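Local coordinates for NAP1-binding protein 2 (Saccharomyces cerevisiae, PDB 1YN8) that acts as an adaptor that joins the PTC1 phosphatase to the PBS2 kinase and thereby restrains HOG1 signalling, seen here as its SH3 domain, at residues Leu37-Glu42 with Gly48-Glu53. Numbering follows the deposited sequence. Where two conformers were deposited one is given.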
loop_
_atom_site.group_PDB
_atom_site.type_symbol
_atom_site.label_atom_id
_atom_site.label_comp_id
_atom_site.label_asym_id
_atom_site.label_seq_id
_atom_site.Cartn_x
_atom_site.Cartn_y
_atom_site.Cartn_z
ATOM N N LEU A 37 6.404 -2.272 -1.180
ATOM C CA LEU A 37 6.001 -1.148 -2.006
ATOM C C LEU A 37 5.799 0.112 -1.128
ATOM O O LEU A 37 5.354 0.005 0.032
ATOM C CB LEU A 37 4.698 -1.485 -2.748
ATOM C CG LEU A 37 4.687 -2.760 -3.612
ATOM C CD1 LEU A 37 3.302 -2.906 -4.183
ATOM C CD2 LEU A 37 5.711 -2.719 -4.714
ATOM N N VAL A 38 6.067 1.287 -1.712
ATOM C CA VAL A 38 5.686 2.575 -1.132
ATOM C C VAL A 38 4.340 2.992 -1.759
ATOM O O VAL A 38 4.224 3.173 -2.992
ATOM C CB VAL A 38 6.725 3.697 -1.382
ATOM C CG1 VAL A 38 6.212 5.042 -0.818
ATOM C CG2 VAL A 38 8.050 3.370 -0.749
ATOM N N ALA A 39 3.355 3.162 -0.896
ATOM C CA ALA A 39 1.978 3.435 -1.268
ATOM C C ALA A 39 1.466 4.712 -0.614
ATOM O O ALA A 39 1.926 5.091 0.477
ATOM C CB ALA A 39 1.120 2.280 -0.877
ATOM N N GLU A 40 0.550 5.402 -1.300
ATOM C CA GLU A 40 -0.260 6.454 -0.673
ATOM C C GLU A 40 -1.737 6.026 -0.571
ATOM O O GLU A 40 -2.234 5.182 -1.363
ATOM C CB GLU A 40 -0.097 7.847 -1.334
ATOM C CG GLU A 40 -0.516 7.963 -2.765
ATOM C CD GLU A 40 -0.285 9.374 -3.397
ATOM O OE1 GLU A 40 0.649 10.129 -3.025
ATOM O OE2 GLU A 40 -1.101 9.727 -4.276
ATOM N N ASN A 41 -2.413 6.552 0.455
ATOM C CA ASN A 41 -3.852 6.297 0.664
ATOM C C ASN A 41 -4.692 6.993 -0.423
ATOM O O ASN A 41 -4.141 7.738 -1.264
ATOM C CB ASN A 41 -4.350 6.701 2.084
ATOM C CG ASN A 41 -4.188 8.189 2.413
ATOM O OD1 ASN A 41 -3.755 9.007 1.574
ATOM N ND2 ASN A 41 -4.507 8.544 3.692
ATOM N N GLU A 42 -6.013 6.791 -0.371
ATOM C CA GLU A 42 -6.949 7.334 -1.410
ATOM C C GLU A 42 -6.813 8.832 -1.720
ATOM O O GLU A 42 -6.805 9.241 -2.921
ATOM C CB GLU A 42 -8.383 7.014 -1.021
ATOM C CG GLU A 42 -9.436 7.424 -2.059
ATOM C CD GLU A 42 -10.823 7.032 -1.671
ATOM O OE1 GLU A 42 -11.016 6.339 -0.633
ATOM O OE2 GLU A 42 -11.775 7.477 -2.387
ATOM N N GLY A 48 3.323 5.294 3.075
ATOM C CA GLY A 48 4.225 4.382 3.799
ATOM C C GLY A 48 4.400 3.041 3.109
ATOM O O GLY A 48 3.899 2.850 2.007
ATOM N N LEU A 49 5.123 2.132 3.755
ATOM C CA LEU A 49 5.415 0.811 3.179
ATOM C C LEU A 49 4.328 -0.223 3.455
ATOM O O LEU A 49 3.805 -0.331 4.588
ATOM C CB LEU A 49 6.766 0.278 3.674
ATOM C CG LEU A 49 8.002 0.840 2.962
ATOM C CD1 LEU A 49 8.268 2.279 3.368
ATOM C CD2 LEU A 49 9.209 -0.009 3.232
ATOM N N VAL A 50 4.023 -0.998 2.413
ATOM C CA VAL A 50 3.064 -2.121 2.487
ATOM C C VAL A 50 3.680 -3.385 1.829
ATOM O O VAL A 50 4.548 -3.269 0.945
ATOM C CB VAL A 50 1.733 -1.774 1.791
ATOM C CG1 VAL A 50 1.146 -0.464 2.402
ATOM C CG2 VAL A 50 1.908 -1.655 0.248
ATOM N N PRO A 51 3.208 -4.578 2.224
ATOM C CA PRO A 51 3.718 -5.783 1.568
ATOM C C PRO A 51 3.334 -5.855 0.060
ATOM O O PRO A 51 2.185 -5.600 -0.291
ATOM C CB PRO A 51 3.035 -6.927 2.345
ATOM C CG PRO A 51 2.556 -6.311 3.648
ATOM C CD PRO A 51 2.218 -4.904 3.265
ATOM N N GLU A 52 4.292 -6.264 -0.785
ATOM C CA GLU A 52 4.071 -6.406 -2.230
ATOM C C GLU A 52 2.896 -7.348 -2.574
ATOM O O GLU A 52 2.124 -7.099 -3.537
ATOM C CB GLU A 52 5.348 -6.896 -2.895
ATOM C CG GLU A 52 5.353 -6.785 -4.411
ATOM C CD GLU A 52 6.672 -7.236 -5.017
ATOM O OE1 GLU A 52 7.464 -7.897 -4.320
ATOM O OE2 GLU A 52 6.893 -6.947 -6.209
ATOM N N GLU A 53 2.765 -8.431 -1.805
ATOM C CA GLU A 53 1.693 -9.419 -2.054
ATOM C C GLU A 53 0.278 -9.036 -1.513
ATOM O O GLU A 53 -0.675 -9.822 -1.677
ATOM C CB GLU A 53 2.109 -10.798 -1.502
ATOM C CG GLU A 53 3.367 -11.445 -2.201
ATOM C CD GLU A 53 3.283 -11.452 -3.737
ATOM O OE1 GLU A 53 2.298 -12.011 -4.278
ATOM O OE2 GLU A 53 4.202 -10.890 -4.401
#
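Leu37, Ala39 and Val50 turn their side chains to the same, buried face of an antiparallel hairpin. One methyl of Val50 serves both neighbours: CG2 lies 4.1 Å from Leu37 CB and 4.2 Å from Ala39 CB. With CG anti to its own carbonyl carbon (chi1 -55°), Leu37 carries its branch past the strand pair to Glu52, whose side chain it crosses at about a right angle; Leu37 CG rests 3.9 Å from Glu52 CA, and Leu37 CD2 meets Glu52 CG. Ile28, Val55 and Tyr57 also pack on Leu37, so an alanine here would probably open a gap among them and deprive the Glu52 stem of its apolar support. On the other face Val38 lies beside Leu49. Between the faces, Leu37 and Val50 exchange two backbone hydrogen bonds, as do Ala39 and Gly48, the Ala39 N to Gly48 O bond being nearly straight (175°). Leu37 O additionally receives a CA-H...O contact from Leu49 CA at 3.2 Å. At the polar edge Ala39 O has a second donor in Thr47 OG1, while Glu52 OE2 pairs weakly with Lys31. This strongly twisted distal-loop hairpin is part of the small beta barrel of SH3 domains.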